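Local structure of endo-beta-N-acetylglucosaminidase F1 (Bacteroides thetaiotaomicron VPI-5482, 6TCV) at residues Gly170-Val176 with Trp196-Phe202; Asn180-Leu185 with Thr232-Leu237. The protein probably cleaves the chitobiose core of high-mannose N-glycans, acting as an endo-beta-N-acetylglucosaminidase of a human gut bacterium. The protein carries 2 engineered substitutions. All blocks are in the same frame, centred on the assembly; numbering follows the deposited sequence.

Contact 1 (Gly170-Val176 with Trp196-Phe202); sequences GYLFFEV and WDVVVLF. With NAG (2-acetamido-2-deoxy-beta-D-glucopyranose), chain B; MAN (alpha-D-mannopyranose), chain C; MAN (alpha-D-mannopyranose), chain D; BMA (beta-D-mannopyranose), chain E.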
loop_
_atom_site.group_PDB
_atom_site.type_symbol
_atom_site.label_atom_id
_atom_site.label_comp_id
_atom_site.label_asym_id
_atom_site.label_seq_id
_atom_site.Cartn_x
_atom_site.Cartn_y
_atom_site.Cartn_z
ATOM N N GLY A 170 -8.000 -3.369 -6.842
ATOM C CA GLY A 170 -7.351 -4.660 -6.841
ATOM C C GLY A 170 -5.991 -4.681 -6.152
ATOM O O GLY A 170 -5.222 -3.724 -6.233
ATOM N N TYR A 171 -5.688 -5.794 -5.497
ATOM C CA TYR A 171 -4.449 -6.021 -4.731
ATOM C C TYR A 171 -3.916 -7.392 -5.108
ATOM O O TYR A 171 -4.562 -8.403 -4.808
ATOM C CB TYR A 171 -4.800 -5.933 -3.250
ATOM C CG TYR A 171 -3.621 -5.904 -2.291
ATOM C CD1 TYR A 171 -2.883 -7.031 -2.000
ATOM C CD2 TYR A 171 -3.286 -4.735 -1.648
ATOM C CE1 TYR A 171 -1.804 -6.989 -1.109
ATOM C CE2 TYR A 171 -2.212 -4.701 -0.730
ATOM C CZ TYR A 171 -1.503 -5.821 -0.504
ATOM O OH TYR A 171 -0.440 -5.830 0.402
ATOM N N LEU A 172 -2.747 -7.453 -5.755
ATOM C CA LEU A 172 -2.261 -8.685 -6.357
ATOM C C LEU A 172 -0.864 -9.034 -5.861
ATOM O O LEU A 172 0.062 -8.251 -6.036
ATOM C CB LEU A 172 -2.219 -8.513 -7.891
ATOM C CG LEU A 172 -1.855 -9.768 -8.671
ATOM C CD1 LEU A 172 -2.900 -10.837 -8.461
ATOM C CD2 LEU A 172 -1.747 -9.411 -10.163
ATOM N N PHE A 173 -0.687 -10.248 -5.382
ATOM C CA PHE A 173 0.639 -10.758 -5.038
ATOM C C PHE A 173 1.211 -11.575 -6.175
ATOM O O PHE A 173 0.553 -12.486 -6.669
ATOM C CB PHE A 173 0.588 -11.710 -3.841
ATOM C CG PHE A 173 0.210 -11.134 -2.515
ATOM C CD1 PHE A 173 -1.121 -10.984 -2.153
ATOM C CD2 PHE A 173 1.194 -10.881 -1.536
ATOM C CE1 PHE A 173 -1.474 -10.588 -0.872
ATOM C CE2 PHE A 173 0.816 -10.421 -0.273
ATOM C CZ PHE A 173 -0.526 -10.268 0.046
ATOM N N PHE A 174 2.460 -11.289 -6.561
ATOM C CA PHE A 174 3.225 -12.160 -7.451
ATOM C C PHE A 174 4.233 -12.976 -6.663
ATOM O O PHE A 174 4.998 -12.425 -5.855
ATOM C CB PHE A 174 4.025 -11.347 -8.459
ATOM C CG PHE A 174 3.197 -10.779 -9.531
ATOM C CD1 PHE A 174 2.837 -11.525 -10.606
ATOM C CD2 PHE A 174 2.683 -9.487 -9.418
ATOM C CE1 PHE A 174 1.996 -10.989 -11.609
ATOM C CE2 PHE A 174 1.832 -8.970 -10.432
ATOM C CZ PHE A 174 1.514 -9.712 -11.483
ATOM N N GLU A 175 4.258 -14.291 -6.912
ATOM C CA GLU A 175 5.339 -15.144 -6.423
ATOM C C GLU A 175 6.521 -14.908 -7.353
ATOM O O GLU A 175 6.667 -15.536 -8.396
ATOM C CB GLU A 175 4.904 -16.597 -6.412
ATOM C CG GLU A 175 3.946 -16.980 -5.310
ATOM C CD GLU A 175 4.580 -17.522 -4.034
ATOM O OE1 GLU A 175 5.713 -17.103 -3.690
ATOM O OE2 GLU A 175 3.954 -18.369 -3.381
ATOM N N VAL A 176 7.357 -13.931 -7.001
ATOM C CA VAL A 176 8.428 -13.490 -7.900
ATOM C C VAL A 176 9.542 -14.490 -8.041
ATOM O O VAL A 176 10.406 -14.315 -8.901
ATOM C CB VAL A 176 8.930 -12.086 -7.520
ATOM C CG1 VAL A 176 7.828 -11.067 -7.646
ATOM C CG2 VAL A 176 9.586 -12.037 -6.115
ATOM N N TRP A 196 -5.327 -4.111 -11.638
ATOM C CA TRP A 196 -4.670 -4.281 -10.334
ATOM C C TRP A 196 -3.981 -2.995 -9.905
ATOM O O TRP A 196 -2.866 -2.671 -10.305
ATOM C CB TRP A 196 -3.680 -5.436 -10.359
ATOM C CG TRP A 196 -4.310 -6.738 -10.692
ATOM C CD1 TRP A 196 -4.226 -7.398 -11.886
ATOM C CD2 TRP A 196 -5.156 -7.549 -9.850
ATOM N NE1 TRP A 196 -4.960 -8.567 -11.829
ATOM C CE2 TRP A 196 -5.530 -8.687 -10.592
ATOM C CE3 TRP A 196 -5.612 -7.451 -8.532
ATOM C CZ2 TRP A 196 -6.332 -9.674 -10.082
ATOM C CZ3 TRP A 196 -6.386 -8.461 -8.021
ATOM C CH2 TRP A 196 -6.744 -9.544 -8.787
ATOM N N ASP A 197 -4.646 -2.258 -9.016
ATOM C CA ASP A 197 -4.161 -0.968 -8.513
ATOM C C ASP A 197 -2.867 -1.117 -7.723
ATOM O O ASP A 197 -2.035 -0.209 -7.725
ATOM C CB ASP A 197 -5.216 -0.358 -7.567
ATOM C CG ASP A 197 -6.538 -0.108 -8.243
ATOM O OD1 ASP A 197 -7.244 -1.075 -8.572
ATOM O OD2 ASP A 197 -6.876 1.100 -8.424
ATOM N N VAL A 198 -2.734 -2.223 -6.979
ATOM C CA VAL A 198 -1.598 -2.476 -6.084
ATOM C C VAL A 198 -1.077 -3.879 -6.325
ATOM O O VAL A 198 -1.873 -4.817 -6.418
ATOM C CB VAL A 198 -2.031 -2.312 -4.613
ATOM C CG1 VAL A 198 -0.895 -2.675 -3.677
ATOM C CG2 VAL A 198 -2.565 -0.909 -4.360
ATOM N N VAL A 199 0.241 -4.014 -6.460
ATOM C CA VAL A 199 0.881 -5.318 -6.603
ATOM C C VAL A 199 1.989 -5.478 -5.588
ATOM O O VAL A 199 2.580 -4.486 -5.164
ATOM C CB VAL A 199 1.390 -5.548 -8.033
ATOM C CG1 VAL A 199 0.287 -5.332 -9.084
ATOM C CG2 VAL A 199 2.596 -4.720 -8.338
ATOM N N VAL A 200 2.187 -6.707 -5.143
ATOM C CA VAL A 200 3.186 -7.053 -4.143
ATOM C C VAL A 200 4.221 -7.991 -4.730
ATOM O O VAL A 200 3.884 -9.021 -5.339
ATOM C CB VAL A 200 2.528 -7.685 -2.915
ATOM C CG1 VAL A 200 3.570 -8.047 -1.862
ATOM C CG2 VAL A 200 1.489 -6.779 -2.318
ATOM N N LEU A 201 5.493 -7.674 -4.486
ATOM C CA LEU A 201 6.606 -8.562 -4.808
ATOM C C LEU A 201 6.787 -9.529 -3.656
ATOM O O LEU A 201 7.372 -9.173 -2.619
ATOM C CB LEU A 201 7.863 -7.746 -5.054
ATOM C CG LEU A 201 7.678 -6.559 -5.995
ATOM C CD1 LEU A 201 9.005 -5.786 -6.114
ATOM C CD2 LEU A 201 7.133 -6.949 -7.361
ATOM N N PHE A 202 6.244 -10.739 -3.803
ATOM C CA PHE A 202 6.191 -11.710 -2.697
ATOM C C PHE A 202 7.320 -12.712 -2.921
ATOM O O PHE A 202 7.281 -13.512 -3.857
ATOM C CB PHE A 202 4.821 -12.389 -2.696
ATOM C CG PHE A 202 4.564 -13.242 -1.468
ATOM C CD1 PHE A 202 4.108 -12.640 -0.303
ATOM C CD2 PHE A 202 4.683 -14.613 -1.514
ATOM C CE1 PHE A 202 3.842 -13.417 0.800
ATOM C CE2 PHE A 202 4.420 -15.403 -0.424
ATOM C CZ PHE A 202 3.975 -14.809 0.725
HETATM C C1 NAG B . -0.110 -18.436 2.580
HETATM C C2 NAG B . 0.995 -17.449 2.251
HETATM C C3 NAG B . 2.090 -18.011 1.342
HETATM C C4 NAG B . 1.695 -19.378 0.818
HETATM C C5 NAG B . 0.266 -19.302 0.317
HETATM C C6 NAG B . -0.217 -20.565 -0.385
HETATM C C7 NAG B . 0.727 -15.006 2.121
HETATM C C8 NAG B . -0.027 -13.878 1.442
HETATM N N2 NAG B . 0.428 -16.231 1.699
HETATM O O3 NAG B . 3.314 -18.111 2.076
HETATM O O4 NAG B . 2.567 -19.693 -0.281
HETATM O O5 NAG B . -0.638 -19.090 1.420
HETATM O O6 NAG B . -1.568 -20.460 -0.698
HETATM O O7 NAG B . 1.552 -14.812 3.021
HETATM C C1 MAN C . 4.659 -23.443 -3.847
HETATM C C2 MAN C . 5.753 -23.973 -4.758
HETATM C C3 MAN C . 6.566 -22.798 -5.305
HETATM C C4 MAN C . 5.604 -21.835 -5.999
HETATM C C5 MAN C . 4.471 -21.370 -5.083
HETATM C C6 MAN C . 3.386 -20.552 -5.779
HETATM O O2 MAN C . 5.200 -24.635 -5.901
HETATM O O3 MAN C . 7.605 -23.230 -6.182
HETATM O O4 MAN C . 6.256 -20.632 -6.409
HETATM O O5 MAN C . 3.814 -22.534 -4.533
HETATM O O6 MAN C . 2.429 -20.061 -4.842
HETATM C C1 MAN D . 10.500 -19.329 -0.271
HETATM C C2 MAN D . 11.813 -18.558 -0.285
HETATM C C3 MAN D . 11.580 -17.191 0.336
HETATM C C4 MAN D . 10.435 -16.451 -0.344
HETATM C C5 MAN D . 9.177 -17.313 -0.395
HETATM C C6 MAN D . 8.096 -16.728 -1.283
HETATM O O2 MAN D . 12.272 -18.491 -1.654
HETATM O O3 MAN D . 12.764 -16.405 0.194
HETATM O O4 MAN D . 10.092 -15.294 0.417
HETATM O O5 MAN D . 9.501 -18.605 -0.963
HETATM O O6 MAN D . 6.967 -17.623 -1.339
HETATM C C1 BMA E . 3.112 -20.988 -0.277
HETATM C C2 BMA E . 3.792 -21.241 -1.610
HETATM C C3 BMA E . 4.428 -22.617 -1.622
HETATM C C4 BMA E . 5.305 -22.825 -0.390
HETATM C C5 BMA E . 4.561 -22.442 0.892
HETATM C C6 BMA E . 5.437 -22.444 2.119
HETATM O O2 BMA E . 4.837 -20.260 -1.755
HETATM O O3 BMA E . 5.284 -22.833 -2.744
HETATM O O4 BMA E . 5.687 -24.198 -0.235
HETATM O O5 BMA E . 4.049 -21.097 0.772
HETATM O O6 BMA E . 6.563 -21.567 1.840
HETATM O O HOH W 1 8.024 -16.148 -4.819
#
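Leu-172 lies flat against one face of the Trp-196 indole. Its CD2 sits 3.6 Å from the centroid of the five-membered ring, nearly on the ring normal, a CH-pi contact. Leu-172 CG is anti to the backbone N (chi1 -174°), which carries both methyls out over the indole. CB covers the six-membered ring near CE3, while Tyr-171 N meets the indole edge. Replacing Trp-196 with an alanine is likely to leave both methyls of Leu-172 without the ring they lie on and to open a gap beside Gly-170.

On the other face of the sheet, Val-200 stands between two aromatic rings. CG2 reaches the Tyr-171 ring at CE1 (3.5 Å). CG1 lies against Phe-173 CD2 (3.7 Å), the two side chains pointing the same way. Val-200 CG2 lies over one face of the Phe-173 ring, toward its rim, and the acetyl methyl C8 of NAG over the opposite face. Phe-173 and Phe-202 meet obliquely, with planes at 89°.

Glu-175 presents OE1 at the Phe-202 ring edge and bonds three sugars of the bound glycan. OE2 takes BMA O2 (2.6 Å) and O6 of MAN chain C. OE1 takes O6 of MAN chain D (2.7 Å).

The backbones pair in parallel from Tyr-171 to Glu-175 and Val-198 to Phe-202. At the start, Gly-170 N bonds Asp-197 OD1 (3.0 Å), which also forms a salt bridge with Lys-163. These are neighbouring strands of a beta/alpha barrel, as in glycoside hydrolase family 18. Strand 400-404 flanks 169-175, and strand 243-249 flanks 198-209.

Contact 2 (Asn180-Leu185 with Thr232-Leu237); sequences NPLNTL and TLLQPL
Leu-182 and Leu-237 carry most of this apolar contact. Leu-182 extends into the bend between helices 230-233 and 235-238, and its two methyls divide the work. CD1 meets Leu-233 CD2 at 3.9 Å, the side chains crossing at about a right angle. CD2 touches Pro-236 CB and Leu-237 CD2, both at 4.1 Å. Leu-237 points back at the 3-10 turn. Its CG lies anti to the carbonyl carbon (chi1 -53°), which directs the branched end at the 3-10 segment; the two methyls then meet different partners. CD1 faces Pro-181 O and Thr-184 OG1, while CD2 packs on Leu-185 CG at 3.8 Å. Pro-181 adds its ring on the barrel side, where CG meets Leu-234 CD2 at 3.7 Å. Phe-174 and Leu-201 of the barrel strands also touch Pro-181.

The polar groups bond mainly within segment 180-185. Asn-180 OD1 accepts from Leu-182 N at 2.9 Å, forming an Asx turn. This N-H comes from above the carbonyl plane, 40° out of it. Asn-180 O takes two donors, Asn-183 N and Asn-183 ND2, the latter in the carbonyl plane on a lone pair. Pro-181 O likewise accepts from Thr-184 N and from Thr-184 OG1, the hydroxyl at 2.8 Å. Beyond the segment, Asn-180 ND2 bonds Lys-438 O and Asn-183 OD1 bonds Tyr-437 N.

One backbone oxygen fares differently. Leu-233 O is buried under Leu-182, with CD2 at 3.4 Å, and has no partner in the model.

The turn thus meets most of its polar needs within itself or at Tyr-437 and Lys-438, and offers mainly hydrocarbon to the helices. Shape and burial hold the two segments together, at the cost of one unsatisfied carbonyl at the helix bend.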
loop_
_atom_site.group_PDB
_atom_site.type_symbol
_atom_site.label_atom_id
_atom_site.label_comp_id
_atom_site.label_asym_id
_atom_site.label_seq_id
_atom_site.Cartn_x
_atom_site.Cartn_y
_atom_site.Cartn_z
ATOM N N ASN A 180 7.189 -12.983 -13.448
ATOM C CA ASN A 180 7.568 -11.580 -13.674
ATOM C C ASN A 180 6.391 -10.654 -13.344
ATOM O O ASN A 180 5.289 -10.840 -13.894
ATOM C CB ASN A 180 7.925 -11.462 -15.155
ATOM C CG ASN A 180 8.549 -10.129 -15.545
ATOM O OD1 ASN A 180 8.291 -9.085 -14.906
ATOM N ND2 ASN A 180 9.302 -10.134 -16.627
ATOM N N PRO A 181 6.568 -9.662 -12.462
ATOM C CA PRO A 181 5.461 -8.760 -12.128
ATOM C C PRO A 181 5.023 -7.891 -13.271
ATOM O O PRO A 181 3.937 -7.294 -13.171
ATOM C CB PRO A 181 6.020 -7.945 -10.959
ATOM C CG PRO A 181 7.539 -7.942 -11.187
ATOM C CD PRO A 181 7.814 -9.329 -11.729
ATOM N N LEU A 182 5.760 -7.811 -14.366
ATOM C CA LEU A 182 5.239 -7.124 -15.540
ATOM C C LEU A 182 3.961 -7.763 -16.047
ATOM O O LEU A 182 3.207 -7.087 -16.765
ATOM C CB LEU A 182 6.300 -7.045 -16.654
ATOM C CG LEU A 182 7.465 -6.074 -16.354
ATOM C CD1 LEU A 182 8.438 -6.175 -17.527
ATOM C CD2 LEU A 182 7.081 -4.645 -16.132
ATOM N N ASN A 183 3.676 -9.015 -15.667
ATOM C CA ASN A 183 2.393 -9.659 -15.976
ATOM C C ASN A 183 1.202 -8.907 -15.405
ATOM O O ASN A 183 0.078 -9.177 -15.829
ATOM C CB ASN A 183 2.447 -11.130 -15.556
ATOM C CG ASN A 183 3.208 -11.930 -16.530
ATOM O OD1 ASN A 183 2.871 -12.008 -17.720
ATOM N ND2 ASN A 183 4.279 -12.555 -16.048
ATOM N N THR A 184 1.396 -7.933 -14.526
ATOM C CA THR A 184 0.315 -7.018 -14.180
ATOM C C THR A 184 -0.351 -6.473 -15.435
ATOM O O THR A 184 -1.579 -6.250 -15.467
ATOM C CB THR A 184 0.894 -5.860 -13.370
ATOM O OG1 THR A 184 1.487 -6.337 -12.157
ATOM C CG2 THR A 184 -0.142 -4.829 -12.972
ATOM N N LEU A 185 0.440 -6.201 -16.475
ATOM C CA LEU A 185 -0.046 -5.569 -17.698
ATOM C C LEU A 185 -0.893 -6.500 -18.545
ATOM O O LEU A 185 -1.520 -6.022 -19.503
ATOM C CB LEU A 185 1.113 -4.972 -18.482
ATOM C CG LEU A 185 1.907 -3.940 -17.720
ATOM C CD1 LEU A 185 3.061 -3.457 -18.613
ATOM C CD2 LEU A 185 1.071 -2.795 -17.149
ATOM N N THR A 232 13.782 -1.541 -15.349
ATOM C CA THR A 232 13.165 -2.239 -16.468
ATOM C C THR A 232 12.064 -3.188 -16.071
ATOM O O THR A 232 11.227 -3.482 -16.925
ATOM C CB THR A 232 14.179 -2.954 -17.307
ATOM O OG1 THR A 232 14.867 -3.861 -16.500
ATOM C CG2 THR A 232 15.233 -1.973 -17.841
ATOM N N LEU A 233 12.040 -3.701 -14.839
ATOM C CA LEU A 233 11.077 -4.715 -14.451
ATOM C C LEU A 233 10.007 -4.260 -13.453
ATOM O O LEU A 233 8.997 -4.952 -13.314
ATOM C CB LEU A 233 11.798 -5.965 -13.900
ATOM C CG LEU A 233 12.705 -6.609 -14.934
ATOM C CD1 LEU A 233 13.434 -7.795 -14.251
ATOM C CD2 LEU A 233 11.953 -7.141 -16.130
ATOM N N LEU A 234 10.146 -3.078 -12.835
ATOM C CA LEU A 234 9.169 -2.603 -11.851
ATOM C C LEU A 234 8.650 -1.211 -12.195
ATOM O O LEU A 234 7.440 -0.976 -12.213
ATOM C CB LEU A 234 9.769 -2.550 -10.435
ATOM C CG LEU A 234 10.323 -3.859 -9.947
ATOM C CD1 LEU A 234 10.914 -3.652 -8.549
ATOM C CD2 LEU A 234 9.283 -4.932 -9.882
ATOM N N GLN A 235 9.523 -0.294 -12.552
ATOM C CA GLN A 235 9.099 1.077 -12.839
ATOM C C GLN A 235 8.121 1.179 -14.000
ATOM O O GLN A 235 7.287 2.115 -13.979
ATOM C CB GLN A 235 10.316 1.990 -13.034
ATOM C CG GLN A 235 11.207 2.104 -11.787
ATOM C CD GLN A 235 10.523 2.555 -10.513
ATOM O OE1 GLN A 235 9.654 3.407 -10.559
ATOM N NE2 GLN A 235 10.831 1.923 -9.392
ATOM N N PRO A 236 8.131 0.295 -15.022
ATOM C CA PRO A 236 7.097 0.428 -16.076
ATOM C C PRO A 236 5.693 0.315 -15.513
ATOM O O PRO A 236 4.754 0.878 -16.078
ATOM C CB PRO A 236 7.421 -0.711 -17.054
ATOM C CG PRO A 236 8.911 -0.945 -16.848
ATOM C CD PRO A 236 9.132 -0.731 -15.364
ATOM N N LEU A 237 5.508 -0.421 -14.428
ATOM C CA LEU A 237 4.216 -0.487 -13.772
ATOM C C LEU A 237 3.870 0.815 -13.075
ATOM O O LEU A 237 2.736 1.305 -13.156
ATOM C CB LEU A 237 4.170 -1.617 -12.785
ATOM C CG LEU A 237 4.551 -3.008 -13.276
ATOM C CD1 LEU A 237 4.462 -4.015 -12.133
ATOM C CD2 LEU A 237 3.633 -3.362 -14.432
#

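Both contacts are largely buried, but contact 1 belongs to the barrel wall and contact 2 to the layer outside it. Contact 1 lies about 10 Å from the chain centre and contact 2 about 17 Å, measured between centres. Segment 180-185 of contact 2 lies in the connection between the two strands that contact 1 pairs. The contacts also touch: Thr-184 OG1 is 3.2 Å from Phe-174 CE2, and Leu-234 CD1 packs on Leu-201 CD1. Backbone bonds, aromatic rings and a sugar-binding carboxylate mark contact 1. Contact 2 is aliphatic packing with partly exposed residues at its margin, and its Pro-181 side chain is about 13 Å from a bound mannose.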